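Local coordinates for CRISPR-associated protein Cse2 (Thermus thermophilus, PDB 2ZCA) that probably takes part in CRISPR-based adaptive immunity against mobile genetic elements, as a homodimeric member of the CasB/Cse2 family, at residues D53-V65 with F128-S140. Sequence-based numbering, arbitrary orientation.
Sequences DWRQEEREAHYLV and FARLLDDLLRWFS
The side chains of Val65 and Leu132 cross nearly perpendicular where two helices of this all-helical Cse2 fold pack close to antiparallel, the N-to-C directions of 56-65 and 128-136 lying 155° apart and their axes approaching to 9.4 Å. Val65 is a knob in a hole formed by Phe128, Leu131, Leu132 and Leu135; its CG2 lies 3.8 Å from Leu132 CD1. Leu135 CD2 lies against the Ala61 backbone, 3.7 Å from Ala61 CA, and also touches Ala61 CB; the same methyl meets Leu64 CD2, the two leucine side chains crossing at about a right angle.

Leu132 also sends CD2 over one face of the His62 imidazole, 4.0 Å from the ring centroid and 25° off its normal, a CH-pi contact. The ring's rotation is fixed by ND1, which donates to Glu58 O (2.8 Å) almost exactly in the ring plane. In Leu136, chi1 (-75°) puts CG beside the backbone N; its CD2 touches Glu58 CB, Ala61, His62 and Trp54. Phe7 of helix 3-15 borders this apolar layer, touching both His62 and Leu132.

No direct hydrogen bond joins the segments. At the polar end a water donates to Leu136 O and, weakly, to Glu57 OE2, which lies at the Phe139 ring edge, 3.6 Å from CD2.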
# COMPACT_ATOMS: atom_id res chain seq x y z
N ASP A 53 11.13 -13.30 -8.83
CA ASP A 53 12.33 -13.28 -8.00
C ASP A 53 12.35 -11.97 -7.23
O ASP A 53 12.51 -10.90 -7.81
CB ASP A 53 13.58 -13.41 -8.87
CG ASP A 53 13.56 -14.67 -9.73
OD1 ASP A 53 13.25 -15.75 -9.20
OD2 ASP A 53 13.86 -14.57 -10.94
N TRP A 54 12.19 -12.06 -5.91
CA TRP A 54 12.15 -10.86 -5.07
C TRP A 54 13.14 -10.83 -3.92
O TRP A 54 13.61 -11.87 -3.45
CB TRP A 54 10.75 -10.70 -4.47
CG TRP A 54 9.64 -10.76 -5.45
CD1 TRP A 54 8.87 -11.84 -5.75
CD2 TRP A 54 9.16 -9.68 -6.25
NE1 TRP A 54 7.93 -11.51 -6.70
CE2 TRP A 54 8.08 -10.18 -7.02
CE3 TRP A 54 9.52 -8.34 -6.39
CZ2 TRP A 54 7.38 -9.39 -7.92
CZ3 TRP A 54 8.82 -7.55 -7.29
CH2 TRP A 54 7.76 -8.08 -8.04
N ARG A 55 13.44 -9.62 -3.46
CA ARG A 55 14.31 -9.42 -2.31
C ARG A 55 13.33 -9.33 -1.14
O ARG A 55 12.15 -9.05 -1.35
CB ARG A 55 15.09 -8.11 -2.44
CG ARG A 55 16.08 -8.07 -3.59
CD ARG A 55 16.74 -6.70 -3.66
NE ARG A 55 15.74 -5.64 -3.76
CZ ARG A 55 16.02 -4.34 -3.76
NH1 ARG A 55 17.28 -3.93 -3.66
NH2 ARG A 55 15.03 -3.45 -3.85
N GLN A 56 13.81 -9.57 0.07
CA GLN A 56 12.94 -9.52 1.24
C GLN A 56 12.13 -8.22 1.34
O GLN A 56 10.92 -8.26 1.59
CB GLN A 56 13.76 -9.73 2.52
CG GLN A 56 12.94 -9.77 3.81
CD GLN A 56 11.81 -10.79 3.79
OE1 GLN A 56 11.89 -11.81 3.10
NE2 GLN A 56 10.76 -10.53 4.55
N GLU A 57 12.78 -7.08 1.16
CA GLU A 57 12.09 -5.79 1.24
C GLU A 57 10.94 -5.71 0.25
O GLU A 57 9.91 -5.09 0.51
CB GLU A 57 13.05 -4.62 0.99
CG GLU A 57 13.50 -4.47 -0.47
CD GLU A 57 14.25 -3.17 -0.73
OE1 GLU A 57 15.32 -2.97 -0.12
OE2 GLU A 57 13.77 -2.35 -1.54
N GLU A 58 11.11 -6.34 -0.91
CA GLU A 58 10.07 -6.33 -1.93
C GLU A 58 8.92 -7.25 -1.55
O GLU A 58 7.76 -6.96 -1.83
CB GLU A 58 10.66 -6.75 -3.28
CG GLU A 58 11.77 -5.82 -3.76
CD GLU A 58 12.35 -6.24 -5.10
OE1 GLU A 58 12.84 -7.39 -5.20
OE2 GLU A 58 12.33 -5.42 -6.04
N ARG A 59 9.23 -8.38 -0.90
CA ARG A 59 8.16 -9.28 -0.47
C ARG A 59 7.33 -8.53 0.57
O ARG A 59 6.10 -8.55 0.54
CB ARG A 59 8.74 -10.55 0.17
CG ARG A 59 9.38 -11.52 -0.82
CD ARG A 59 9.69 -12.86 -0.15
NE ARG A 59 10.94 -12.83 0.61
CZ ARG A 59 12.14 -13.03 0.08
NH1 ARG A 59 12.27 -13.29 -1.21
NH2 ARG A 59 13.22 -12.95 0.84
N GLU A 60 8.01 -7.86 1.49
CA GLU A 60 7.33 -7.11 2.54
C GLU A 60 6.42 -6.03 1.95
O GLU A 60 5.34 -5.77 2.48
CB GLU A 60 8.36 -6.49 3.49
CG GLU A 60 9.29 -7.54 4.09
CD GLU A 60 10.36 -6.97 5.00
OE1 GLU A 60 10.80 -5.83 4.75
OE2 GLU A 60 10.76 -7.66 5.96
N ALA A 61 6.83 -5.44 0.83
CA ALA A 61 6.01 -4.42 0.19
C ALA A 61 4.68 -5.04 -0.24
O ALA A 61 3.62 -4.44 -0.06
CB ALA A 61 6.73 -3.84 -1.03
N HIS A 62 4.74 -6.25 -0.80
CA HIS A 62 3.52 -6.93 -1.23
C HIS A 62 2.61 -7.23 -0.04
O HIS A 62 1.40 -7.03 -0.12
CB HIS A 62 3.86 -8.24 -1.95
CG HIS A 62 4.41 -8.07 -3.32
ND1 HIS A 62 5.71 -7.65 -3.56
CD2 HIS A 62 3.86 -8.28 -4.54
CE1 HIS A 62 5.93 -7.62 -4.86
NE2 HIS A 62 4.83 -8.00 -5.48
N TYR A 63 3.19 -7.71 1.06
CA TYR A 63 2.39 -8.01 2.24
C TYR A 63 1.72 -6.77 2.80
O TYR A 63 0.56 -6.83 3.22
CB TYR A 63 3.26 -8.65 3.33
CG TYR A 63 3.48 -10.13 3.14
CD1 TYR A 63 2.48 -11.05 3.46
CD2 TYR A 63 4.67 -10.62 2.60
CE1 TYR A 63 2.66 -12.41 3.25
CE2 TYR A 63 4.85 -11.98 2.38
CZ TYR A 63 3.84 -12.87 2.71
OH TYR A 63 4.02 -14.21 2.48
N LEU A 64 2.43 -5.65 2.81
CA LEU A 64 1.84 -4.43 3.34
C LEU A 64 0.69 -3.94 2.46
O LEU A 64 -0.35 -3.52 2.96
CB LEU A 64 2.91 -3.33 3.49
CG LEU A 64 2.43 -1.96 4.01
CD1 LEU A 64 1.72 -2.13 5.35
CD2 LEU A 64 3.62 -1.03 4.16
N VAL A 65 0.87 -4.00 1.14
CA VAL A 65 -0.18 -3.56 0.22
C VAL A 65 -1.41 -4.46 0.34
O VAL A 65 -2.54 -3.97 0.27
CB VAL A 65 0.32 -3.52 -1.24
CG1 VAL A 65 -0.84 -3.30 -2.19
CG2 VAL A 65 1.34 -2.40 -1.39
N PHE A 128 -4.19 1.01 -5.61
CA PHE A 128 -3.29 0.05 -4.98
C PHE A 128 -2.22 -0.50 -5.91
O PHE A 128 -1.20 -1.02 -5.45
CB PHE A 128 -4.12 -1.09 -4.37
CG PHE A 128 -4.82 -0.69 -3.11
CD1 PHE A 128 -4.11 -0.57 -1.91
CD2 PHE A 128 -6.18 -0.40 -3.11
CE1 PHE A 128 -4.75 -0.16 -0.74
CE2 PHE A 128 -6.82 0.02 -1.94
CZ PHE A 128 -6.11 0.13 -0.76
N ALA A 129 -2.43 -0.37 -7.21
CA ALA A 129 -1.44 -0.83 -8.18
C ALA A 129 -0.27 0.14 -8.12
O ALA A 129 0.89 -0.27 -8.00
CB ALA A 129 -2.05 -0.85 -9.57
N ARG A 130 -0.56 1.44 -8.18
CA ARG A 130 0.49 2.45 -8.12
C ARG A 130 1.12 2.45 -6.73
O ARG A 130 2.31 2.70 -6.57
CB ARG A 130 -0.07 3.85 -8.44
CG ARG A 130 0.96 4.98 -8.38
CD ARG A 130 2.23 4.67 -9.20
NE ARG A 130 1.98 4.58 -10.64
CZ ARG A 130 1.96 5.61 -11.47
NH1 ARG A 130 2.18 6.84 -11.02
NH2 ARG A 130 1.75 5.42 -12.77
N LEU A 131 0.32 2.14 -5.71
CA LEU A 131 0.87 2.11 -4.36
C LEU A 131 1.99 1.07 -4.25
O LEU A 131 3.05 1.35 -3.68
CB LEU A 131 -0.23 1.80 -3.33
CG LEU A 131 0.25 1.80 -1.87
CD1 LEU A 131 0.89 3.14 -1.54
CD2 LEU A 131 -0.92 1.51 -0.94
N LEU A 132 1.78 -0.12 -4.80
CA LEU A 132 2.82 -1.14 -4.73
C LEU A 132 4.02 -0.77 -5.60
O LEU A 132 5.16 -0.90 -5.18
CB LEU A 132 2.28 -2.51 -5.17
CG LEU A 132 3.34 -3.62 -5.20
CD1 LEU A 132 3.96 -3.78 -3.82
CD2 LEU A 132 2.71 -4.92 -5.67
N ASP A 133 3.77 -0.31 -6.82
CA ASP A 133 4.88 0.07 -7.69
C ASP A 133 5.74 1.13 -7.02
O ASP A 133 6.96 1.12 -7.15
CB ASP A 133 4.37 0.60 -9.04
CG ASP A 133 3.82 -0.49 -9.93
OD1 ASP A 133 4.41 -1.59 -9.96
OD2 ASP A 133 2.80 -0.25 -10.61
N ASP A 134 5.09 2.04 -6.30
CA ASP A 134 5.82 3.10 -5.61
C ASP A 134 6.58 2.58 -4.39
O ASP A 134 7.74 2.93 -4.19
CB ASP A 134 4.86 4.22 -5.19
CG ASP A 134 4.33 5.00 -6.37
OD1 ASP A 134 4.94 4.93 -7.46
OD2 ASP A 134 3.31 5.71 -6.21
N LEU A 135 5.93 1.75 -3.59
CA LEU A 135 6.58 1.21 -2.40
C LEU A 135 7.81 0.37 -2.79
O LEU A 135 8.83 0.39 -2.11
CB LEU A 135 5.58 0.36 -1.60
CG LEU A 135 6.04 -0.16 -0.23
CD1 LEU A 135 6.50 1.00 0.65
CD2 LEU A 135 4.89 -0.91 0.43
N LEU A 136 7.70 -0.35 -3.89
CA LEU A 136 8.81 -1.17 -4.36
C LEU A 136 10.04 -0.33 -4.71
O LEU A 136 11.17 -0.81 -4.62
CB LEU A 136 8.38 -1.98 -5.59
CG LEU A 136 7.48 -3.18 -5.33
CD1 LEU A 136 6.90 -3.71 -6.64
CD2 LEU A 136 8.29 -4.26 -4.62
N ARG A 137 9.83 0.92 -5.09
CA ARG A 137 10.93 1.80 -5.47
C ARG A 137 11.18 2.90 -4.44
O ARG A 137 11.92 3.84 -4.69
CB ARG A 137 10.61 2.45 -6.82
CG ARG A 137 10.36 1.45 -7.95
CD ARG A 137 9.83 2.15 -9.19
NE ARG A 137 8.49 2.70 -8.99
CZ ARG A 137 7.91 3.57 -9.81
NH1 ARG A 137 8.56 3.99 -10.89
NH2 ARG A 137 6.69 4.02 -9.55
N TRP A 138 10.58 2.74 -3.27
CA TRP A 138 10.69 3.74 -2.21
C TRP A 138 12.10 4.05 -1.73
O TRP A 138 12.40 5.18 -1.34
CB TRP A 138 9.82 3.32 -1.02
CG TRP A 138 9.57 4.42 -0.03
CD1 TRP A 138 10.28 4.67 1.11
CD2 TRP A 138 8.54 5.41 -0.09
NE1 TRP A 138 9.75 5.76 1.77
CE2 TRP A 138 8.68 6.23 1.05
CE3 TRP A 138 7.51 5.68 -1.00
CZ2 TRP A 138 7.83 7.31 1.31
CZ3 TRP A 138 6.66 6.76 -0.74
CH2 TRP A 138 6.83 7.55 0.40
N PHE A 139 12.98 3.05 -1.77
CA PHE A 139 14.33 3.25 -1.27
C PHE A 139 15.39 3.63 -2.29
O PHE A 139 16.59 3.47 -2.05
CB PHE A 139 14.73 2.01 -0.48
CG PHE A 139 13.76 1.68 0.60
CD1 PHE A 139 13.59 2.55 1.68
CD2 PHE A 139 12.95 0.55 0.51
CE1 PHE A 139 12.61 2.30 2.65
CE2 PHE A 139 11.97 0.30 1.47
CZ PHE A 139 11.81 1.18 2.54
N SER A 140 14.94 4.14 -3.43
CA SER A 140 15.87 4.58 -4.45
C SER A 140 16.65 5.78 -3.91
O SER A 140 16.07 6.67 -3.30
CB SER A 140 15.12 4.99 -5.71
OG SER A 140 15.97 5.70 -6.59
O HOH W 1 13.33 0.53 -3.30